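Local coordinates for hypothetical protein (Clostridium sporogenes ATCC 15579, PDB 4QRK) that is of unknown function but is a putative cell adhesion protein, with a right-handed beta-helix fold and relatives among the LiaF-like cell wall response proteins, at residues I105-S119 and E125-I139. Sequence-based numbering, arbitrary orientation.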
ATOM      1  N   ILE A 105      -3.510  -0.267   6.812  1.00 26.31           N
ATOM      2  CA  ILE A 105      -2.147  -0.509   6.319  1.00 25.69           C
ATOM      3  C   ILE A 105      -1.419   0.811   6.265  1.00 23.90           C
ATOM      4  O   ILE A 105      -1.926   1.765   5.711  1.00 27.06           O
ATOM      5  CB  ILE A 105      -2.120  -1.179   4.910  1.00 24.53           C
ATOM      6  CG1 ILE A 105      -2.833  -2.521   4.944  1.00 24.08           C
ATOM      7  CG2 ILE A 105      -0.685  -1.437   4.456  1.00 25.15           C
ATOM      8  CD1 ILE A 105      -3.069  -3.120   3.566  1.00 29.92           C
ATOM      9  N   LYS A 106      -0.239   0.853   6.861  1.00 22.68           N
ATOM     10  CA  LYS A 106       0.622   1.986   6.771  1.00 23.22           C
ATOM     11  C   LYS A 106       1.961   1.531   6.223  1.00 28.64           C
ATOM     12  O   LYS A 106       2.541   0.547   6.691  1.00 26.86           O
ATOM     13  CB  LYS A 106       0.790   2.645   8.140  1.00 23.34           C
ATOM     14  CG  LYS A 106       1.725   3.826   8.077  1.00 34.40           C
ATOM     15  CD  LYS A 106       2.067   4.423   9.440  1.00 55.93           C
ATOM     16  CE  LYS A 106       2.768   5.783   9.238  1.00 71.05           C
ATOM     17  NZ  LYS A 106       3.856   5.731   8.200  1.00 74.81           N
ATOM     18  N   LEU A 107       2.413   2.226   5.189  1.00 28.62           N
ATOM     19  CA  LEU A 107       3.659   1.906   4.498  0.50 26.47           C
ATOM     20  C   LEU A 107       4.583   3.111   4.371  1.00 20.03           C
ATOM     21  O   LEU A 107       4.191   4.143   3.844  1.00 25.98           O
ATOM     22  CB  LEU A 107       3.349   1.414   3.093  0.50 31.62           C
ATOM     23  CG  LEU A 107       2.189   0.438   3.001  0.50 38.33           C
ATOM     24  CD1 LEU A 107       1.896   0.088   1.589  0.50 41.19           C
ATOM     25  CD2 LEU A 107       2.577  -0.799   3.719  0.50 41.45           C
ATOM     26  N   SER A 108       5.814   2.942   4.812  1.00 26.39           N
ATOM     27  CA  SER A 108       6.877   3.886   4.542  0.50 29.43           C
ATOM     28  C   SER A 108       7.925   3.158   3.712  1.00 28.83           C
ATOM     29  O   SER A 108       8.608   2.258   4.214  1.00 25.23           O
ATOM     30  CB  SER A 108       7.482   4.375   5.856  0.50 32.29           C
ATOM     31  OG  SER A 108       8.493   5.317   5.604  0.50 31.95           O
ATOM     32  N   LEU A 109       8.025   3.564   2.456  1.00 23.49           N
ATOM     33  CA  LEU A 109       8.893   2.951   1.469  0.50 27.18           C
ATOM     34  C   LEU A 109       9.952   3.951   0.997  1.00 26.39           C
ATOM     35  O   LEU A 109       9.607   5.004   0.468  1.00 26.87           O
ATOM     36  CB  LEU A 109       8.016   2.527   0.295  0.50 35.09           C
ATOM     37  CG  LEU A 109       6.669   1.914   0.696  0.50 36.37           C
ATOM     38  CD1 LEU A 109       5.807   1.697  -0.529  0.50 38.09           C
ATOM     39  CD2 LEU A 109       6.876   0.621   1.444  0.50 34.46           C
ATOM     40  N   GLY A 110      11.224   3.630   1.171  1.00 27.75           N
ATOM     41  CA  GLY A 110      12.301   4.557   0.815  1.00 25.97           C
ATOM     42  C   GLY A 110      12.471   4.643  -0.691  1.00 29.17           C
ATOM     43  O   GLY A 110      12.183   5.653  -1.316  1.00 27.48           O
ATOM     44  N   THR A 111      12.865   3.536  -1.284  1.00 24.91           N
ATOM     45  CA  THR A 111      13.145   3.472  -2.710  1.00 21.89           C
ATOM     46  C   THR A 111      12.784   2.108  -3.257  1.00 27.82           C
ATOM     47  O   THR A 111      13.193   1.099  -2.692  1.00 31.34           O
ATOM     48  CB  THR A 111      14.670   3.650  -2.962  1.00 35.47           C
ATOM     49  OG1 THR A 111      15.134   4.812  -2.266  1.00 38.43           O
ATOM     50  CG2 THR A 111      14.951   3.839  -4.451  1.00 38.73           C
ATOM     51  N   GLY A 112      12.116   2.052  -4.398  1.00 24.66           N
ATOM     52  CA  GLY A 112      11.792   0.770  -4.994  1.00 29.22           C
ATOM     53  C   GLY A 112      10.413   0.721  -5.601  1.00 31.30           C
ATOM     54  O   GLY A 112       9.858   1.750  -5.946  1.00 30.25           O
ATOM     55  N   GLU A 113       9.863  -0.481  -5.722  1.00 23.43           N
ATOM     56  CA  GLU A 113       8.581  -0.672  -6.375  1.00 28.42           C
ATOM     57  C   GLU A 113       7.601  -1.343  -5.459  1.00 29.30           C
ATOM     58  O   GLU A 113       7.868  -2.415  -4.873  1.00 28.64           O
ATOM     59  CB  GLU A 113       8.760  -1.486  -7.637  1.00 31.89           C
ATOM     60  CG  GLU A 113       9.679  -0.822  -8.678  1.00 40.56           C
ATOM     61  CD  GLU A 113       9.957  -1.734  -9.856  1.00 60.75           C
ATOM     62  OE1 GLU A 113       9.583  -2.928  -9.784  1.00 69.85           O
ATOM     63  OE2 GLU A 113      10.554  -1.268 -10.851  1.00 69.92           O
ATOM     64  N   PHE A 114       6.474  -0.677  -5.281  1.00 23.04           N
ATOM     65  CA  PHE A 114       5.415  -1.189  -4.416  1.00 24.94           C
ATOM     66  C   PHE A 114       4.207  -1.555  -5.283  1.00 25.17           C
ATOM     67  O   PHE A 114       3.677  -0.718  -6.028  1.00 25.35           O
ATOM     68  CB  PHE A 114       5.023  -0.138  -3.398  1.00 25.38           C
ATOM     69  CG  PHE A 114       3.811  -0.512  -2.560  1.00 25.65           C
ATOM     70  CD1 PHE A 114       3.698  -1.767  -1.992  1.00 28.43           C
ATOM     71  CD2 PHE A 114       2.792   0.398  -2.348  1.00 29.53           C
ATOM     72  CE1 PHE A 114       2.582  -2.120  -1.239  1.00 29.83           C
ATOM     73  CE2 PHE A 114       1.678   0.057  -1.591  1.00 30.42           C
ATOM     74  CZ  PHE A 114       1.566  -1.201  -1.047  1.00 31.80           C
ATOM     75  N   LYS A 115       3.785  -2.799  -5.178  1.00 23.67           N
ATOM     76  CA  LYS A 115       2.632  -3.304  -5.918  1.00 25.96           C
ATOM     77  C   LYS A 115       1.702  -3.997  -4.952  1.00 29.66           C
ATOM     78  O   LYS A 115       2.115  -4.839  -4.132  1.00 23.37           O
ATOM     79  CB  LYS A 115       3.076  -4.293  -6.993  1.00 22.68           C
ATOM     80  CG  LYS A 115       3.969  -3.740  -8.084  1.00 28.09           C
ATOM     81  CD  LYS A 115       4.085  -4.800  -9.191  1.00 35.43           C
ATOM     82  CE  LYS A 115       5.255  -4.612 -10.142  1.00 48.11           C
ATOM     83  NZ  LYS A 115       5.681  -3.196 -10.307  1.00 43.23           N
ATOM     84  N   ALA A 116       0.431  -3.631  -5.015  1.00 24.80           N
ATOM     85  CA  ALA A 116      -0.540  -4.226  -4.109  1.00 25.87           C
ATOM     86  C   ALA A 116      -1.921  -4.395  -4.718  1.00 29.33           C
ATOM     87  O   ALA A 116      -2.487  -3.469  -5.317  1.00 25.77           O
ATOM     88  CB  ALA A 116      -0.665  -3.418  -2.779  1.00 27.81           C
ATOM     89  N   ASP A 117      -2.442  -5.595  -4.543  1.00 23.96           N
ATOM     90  CA  ASP A 117      -3.825  -5.872  -4.836  1.00 23.56           C
ATOM     91  C   ASP A 117      -4.544  -5.901  -3.542  1.00 19.92           C
ATOM     92  O   ASP A 117      -4.427  -6.865  -2.780  1.00 28.31           O
ATOM     93  CB  ASP A 117      -4.009  -7.214  -5.516  1.00 22.54           C
ATOM     94  CG  ASP A 117      -5.493  -7.514  -5.804  1.00 30.15           C
ATOM     95  OD1 ASP A 117      -6.321  -6.584  -5.758  1.00 26.46           O
ATOM     96  OD2 ASP A 117      -5.836  -8.687  -6.034  1.00 29.53           O
ATOM     97  N   LEU A 118      -5.331  -4.856  -3.284  1.00 23.65           N
ATOM     98  CA  LEU A 118      -6.097  -4.777  -2.047  1.00 23.56           C
ATOM     99  C   LEU A 118      -7.590  -4.855  -2.339  1.00 26.39           C
ATOM    100  O   LEU A 118      -8.406  -4.565  -1.486  1.00 29.78           O
ATOM    101  CB  LEU A 118      -5.802  -3.472  -1.309  1.00 24.79           C
ATOM    102  CG  LEU A 118      -4.335  -3.181  -0.955  1.00 27.95           C
ATOM    103  CD1 LEU A 118      -4.141  -1.793  -0.373  1.00 27.88           C
ATOM    104  CD2 LEU A 118      -3.691  -4.268  -0.050  1.00 28.90           C
ATOM    105  N   SER A 119      -7.946  -5.298  -3.527  1.00 28.29           N
ATOM    106  CA  SER A 119      -9.351  -5.371  -3.923  1.00 29.97           C
ATOM    107  C   SER A 119     -10.117  -6.424  -3.165  1.00 31.68           C
ATOM    108  O   SER A 119     -11.301  -6.349  -3.108  1.00 27.64           O
ATOM    109  CB  SER A 119      -9.490  -5.644  -5.410  1.00 30.39           C
ATOM    110  OG  SER A 119      -8.855  -6.869  -5.765  1.00 28.33           O
ATOM    111  N   GLU A 125      -8.235   1.625   5.926  1.00 30.83           N
ATOM    112  CA  GLU A 125      -7.399   2.783   5.715  1.00 30.73           C
ATOM    113  C   GLU A 125      -6.085   2.343   5.158  1.00 27.50           C
ATOM    114  O   GLU A 125      -5.590   1.269   5.505  1.00 24.90           O
ATOM    115  CB  GLU A 125      -7.222   3.591   7.017  1.00 30.86           C
ATOM    116  CG  GLU A 125      -6.376   4.840   6.813  1.00 37.42           C
ATOM    117  CD  GLU A 125      -6.530   5.855   7.947  1.00 52.51           C
ATOM    118  OE1 GLU A 125      -7.325   5.580   8.874  1.00 53.51           O
ATOM    119  OE2 GLU A 125      -5.850   6.915   7.900  1.00 48.57           O
ATOM    120  N   LEU A 126      -5.545   3.168   4.269  1.00 24.54           N
ATOM    121  CA  LEU A 126      -4.238   2.941   3.676  1.00 26.37           C
ATOM    122  C   LEU A 126      -3.495   4.253   3.653  1.00 20.78           C
ATOM    123  O   LEU A 126      -4.042   5.256   3.206  1.00 23.04           O
ATOM    124  CB  LEU A 126      -4.377   2.467   2.253  1.00 25.55           C
ATOM    125  CG  LEU A 126      -3.075   2.267   1.473  1.00 29.75           C
ATOM    126  CD1 LEU A 126      -2.250   1.115   2.043  1.00 27.31           C
ATOM    127  CD2 LEU A 126      -3.379   2.023  -0.010  1.00 35.00           C
ATOM    128  N   ASN A 127      -2.291   4.241   4.210  1.00 25.91           N
ATOM    129  CA  ASN A 127      -1.371   5.355   4.158  1.00 23.65           C
ATOM    130  C   ASN A 127      -0.058   4.886   3.579  1.00 27.09           C
ATOM    131  O   ASN A 127       0.568   3.958   4.112  1.00 29.57           O
ATOM    132  CB  ASN A 127      -1.122   5.924   5.564  1.00 24.31           C
ATOM    133  CG  ASN A 127      -2.298   6.720   6.058  1.00 35.87           C
ATOM    134  OD1 ASN A 127      -2.479   7.875   5.674  1.00 33.13           O
ATOM    135  ND2 ASN A 127      -3.149   6.086   6.849  1.00 34.98           N
ATOM    136  N   VAL A 128       0.366   5.524   2.494  1.00 23.05           N
ATOM    137  CA  VAL A 128       1.613   5.147   1.821  1.00 20.48           C
ATOM    138  C   VAL A 128       2.493   6.354   1.682  1.00 29.56           C
ATOM    139  O   VAL A 128       2.039   7.368   1.161  1.00 27.92           O
ATOM    140  CB  VAL A 128       1.312   4.644   0.388  1.00 34.43           C
ATOM    141  CG1 VAL A 128       2.574   4.344  -0.365  1.00 36.52           C
ATOM    142  CG2 VAL A 128       0.475   3.388   0.443  1.00 30.57           C
ATOM    143  N   GLY A 129       3.738   6.267   2.147  1.00 22.94           N
ATOM    144  CA  GLY A 129       4.761   7.213   1.725  1.00 24.17           C
ATOM    145  C   GLY A 129       5.841   6.530   0.890  1.00 31.32           C
ATOM    146  O   GLY A 129       6.323   5.468   1.262  1.00 29.11           O
HETATM  147  N   MSE A 130       6.249   7.171  -0.209  1.00 29.56           N
HETATM  148  CA  MSE A 130       7.305   6.638  -1.061  0.50 29.09           C
HETATM  149  C   MSE A 130       8.289   7.770  -1.353  1.00 29.96           C
HETATM  150  O   MSE A 130       7.908   8.917  -1.569  1.00 32.71           O
HETATM  151  CB  MSE A 130       6.713   6.017  -2.335  0.50 27.83           C
HETATM  152  CG  MSE A 130       7.678   5.715  -3.505  0.50 32.93           C
HETATM  153 SE   MSE A 130       8.960   4.264  -3.240  0.38 22.18          SE
HETATM  154  CE  MSE A 130       7.750   2.759  -3.205  0.50 27.92           C
ATOM    155  N   GLY A 131       9.581   7.448  -1.267  1.00 23.18           N
ATOM    156  CA  GLY A 131      10.632   8.433  -1.530  1.00 21.09           C
ATOM    157  C   GLY A 131      10.898   8.558  -3.033  1.00 25.95           C
ATOM    158  O   GLY A 131      10.541   9.554  -3.671  1.00 25.25           O
ATOM    159  N   VAL A 132      11.524   7.521  -3.593  1.00 28.36           N
ATOM    160  CA  VAL A 132      11.839   7.449  -5.018  1.00 24.10           C
ATOM    161  C   VAL A 132      11.382   6.086  -5.512  1.00 27.97           C
ATOM    162  O   VAL A 132      11.950   5.062  -5.131  1.00 25.69           O
ATOM    163  CB  VAL A 132      13.347   7.572  -5.300  1.00 22.45           C
ATOM    164  CG1 VAL A 132      13.643   7.401  -6.809  1.00 29.62           C
ATOM    165  CG2 VAL A 132      13.895   8.894  -4.785  1.00 24.23           C
ATOM    166  N   GLY A 133      10.373   6.041  -6.367  1.00 28.15           N
ATOM    167  CA  GLY A 133       9.983   4.750  -6.913  1.00 26.45           C
ATOM    168  C   GLY A 133       8.593   4.763  -7.473  1.00 26.91           C
ATOM    169  O   GLY A 133       8.064   5.800  -7.816  1.00 28.42           O
ATOM    170  N   LYS A 134       7.985   3.603  -7.542  1.00 26.16           N
ATOM    171  CA  LYS A 134       6.660   3.461  -8.134  1.00 23.75           C
ATOM    172  C   LYS A 134       5.724   2.808  -7.162  1.00 28.56           C
ATOM    173  O   LYS A 134       6.093   1.879  -6.422  1.00 26.77           O
ATOM    174  CB  LYS A 134       6.674   2.532  -9.336  1.00 30.10           C
ATOM    175  CG  LYS A 134       7.519   2.882 -10.514  1.00 44.83           C
ATOM    176  CD  LYS A 134       7.174   1.893 -11.671  1.00 44.94           C
ATOM    177  CE  LYS A 134       5.815   2.251 -12.341  1.00 80.50           C
ATOM    178  NZ  LYS A 134       5.162   1.136 -13.101  1.00 76.07           N
ATOM    179  N   VAL A 135       4.483   3.252  -7.240  1.00 22.90           N
ATOM    180  CA  VAL A 135       3.381   2.672  -6.505  1.00 25.32           C
ATOM    181  C   VAL A 135       2.308   2.242  -7.514  1.00 31.63           C
ATOM    182  O   VAL A 135       1.893   3.044  -8.356  1.00 35.36           O
ATOM    183  CB  VAL A 135       2.741   3.698  -5.568  1.00 28.95           C
ATOM    184  CG1 VAL A 135       1.477   3.144  -4.939  1.00 36.54           C
ATOM    185  CG2 VAL A 135       3.703   4.115  -4.500  1.00 33.28           C
ATOM    186  N   ASP A 136       1.869   0.992  -7.437  1.00 25.92           N
ATOM    187  CA  ASP A 136       0.736   0.494  -8.276  1.00 25.26           C
ATOM    188  C   ASP A 136      -0.216  -0.242  -7.371  1.00 24.10           C
ATOM    189  O   ASP A 136       0.159  -1.273  -6.775  1.00 27.82           O
ATOM    190  CB  ASP A 136       1.202  -0.463  -9.391  1.00 26.23           C
ATOM    191  CG  ASP A 136       2.049   0.218 -10.451  1.00 42.83           C
ATOM    192  OD1 ASP A 136       3.278   0.355 -10.250  1.00 45.78           O
ATOM    193  OD2 ASP A 136       1.489   0.578 -11.510  1.00 53.77           O
ATOM    194  N   LEU A 137      -1.437   0.272  -7.238  1.00 21.73           N
ATOM    195  CA  LEU A 137      -2.377  -0.200  -6.247  1.00 22.94           C
ATOM    196  C   LEU A 137      -3.719  -0.460  -6.845  1.00 20.87           C
ATOM    197  O   LEU A 137      -4.282   0.423  -7.535  1.00 28.64           O
ATOM    198  CB  LEU A 137      -2.619   0.871  -5.185  1.00 22.25           C
ATOM    199  CG  LEU A 137      -1.605   1.247  -4.148  1.00 48.62           C
ATOM    200  CD1 LEU A 137      -2.131   2.449  -3.388  1.00 52.99           C
ATOM    201  CD2 LEU A 137      -1.436   0.054  -3.246  1.00 50.73           C
ATOM    202  N   ASP A 138      -4.227  -1.655  -6.593  1.00 20.80           N
ATOM    203  CA  ASP A 138      -5.573  -2.006  -6.970  1.00 22.48           C
ATOM    204  C   ASP A 138      -6.389  -1.907  -5.711  1.00 23.76           C
ATOM    205  O   ASP A 138      -6.281  -2.717  -4.799  1.00 22.35           O
ATOM    206  CB  ASP A 138      -5.657  -3.398  -7.573  1.00 29.83           C
ATOM    207  CG  ASP A 138      -7.036  -3.705  -8.125  1.00 37.93           C
ATOM    208  OD1 ASP A 138      -8.041  -3.112  -7.626  1.00 31.04           O
ATOM    209  OD2 ASP A 138      -7.113  -4.534  -9.058  1.00 34.10           O
ATOM    210  N   ILE A 139      -7.198  -0.870  -5.651  1.00 22.94           N
ATOM    211  CA  ILE A 139      -8.145  -0.732  -4.551  1.00 26.84           C
ATOM    212  C   ILE A 139      -9.533  -0.630  -5.146  1.00 28.23           C
ATOM    213  O   ILE A 139     -10.309   0.244  -4.801  1.00 29.80           O
ATOM    214  CB  ILE A 139      -7.834   0.463  -3.643  1.00 30.67           C
ATOM    215  CG1 ILE A 139      -7.506   1.681  -4.462  1.00 41.87           C
ATOM    216  CG2 ILE A 139      -6.606   0.199  -2.808  1.00 36.74           C
ATOM    217  CD1 ILE A 139      -7.536   2.981  -3.635  1.00 47.43           C
TER
HETATM  218  O   HOH W   1      -3.344   3.327   7.533  1.00 36.40           O
HETATM  219  O   HOH W   2       5.068  -0.577  -8.775  1.00 36.41           O
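Phe114 holds CG anti to its own N (chi1 173°), which lays CD2 beside Val135 CG1 and sets CE2 3.5 Å from Leu137 CD2. The selenomethionine Met130 also starts anti to N, then bends at chi2 and chi3 (70° and 68°). This folds CE back to Leu109, 3.5 Å from Leu109 CD1, and also brings it against Phe114 CB. Val128 points inward from strand 125-130; its CG2 is 3.8 Å from Leu107 CD1 and also meets Phe114 CE2 from the facing sheet. Leu126 CD1 packs on Ile105 CB, while Leu126 CD2 reaches Leu118 CD1. Together these groups pack between the two facing sheets.

The backbones pair in parallel, 105-110 with 125-130 and 113-117 with 134-138. Both segments turn the corner in step, 110-112 beside 131-133, and the ladder continues round it through Val132 N to Gly110 O and Gly112 N to Val132 O. Stacked coils of this kind are characteristic of a right-handed beta-helix. Gly112 and Gly133 stack at the bend, with backbone angles that call for glycine.

Polar groups occupy the outer faces. One water donates to Asp136 OD1 and Phe114 O and accepts from Lys115 NZ, so it links the lysine to an aspartate 4.3 Å away, too far for a salt bridge. Lys134 NZ does pair with Asp136 OD1, at 3.5 Å. Asp117 OD1 takes Ser119 N in an Asx turn, and also Ser119 OG. Asp138 OD1 hydrogen-bonds to Ser140 OG, and OD2 forms a salt bridge with Lys220 NZ; the lysine probably offsets the like charge of Asp117.

Strands 24-32 and 35-42 continue the two sheets beyond 105-119, where Leu36 and Ile38 cover Phe114. Strands 147-153 and 157-162 follow 125-139 as the next coil, and Asn127 OD1 bonds to Asn150 there.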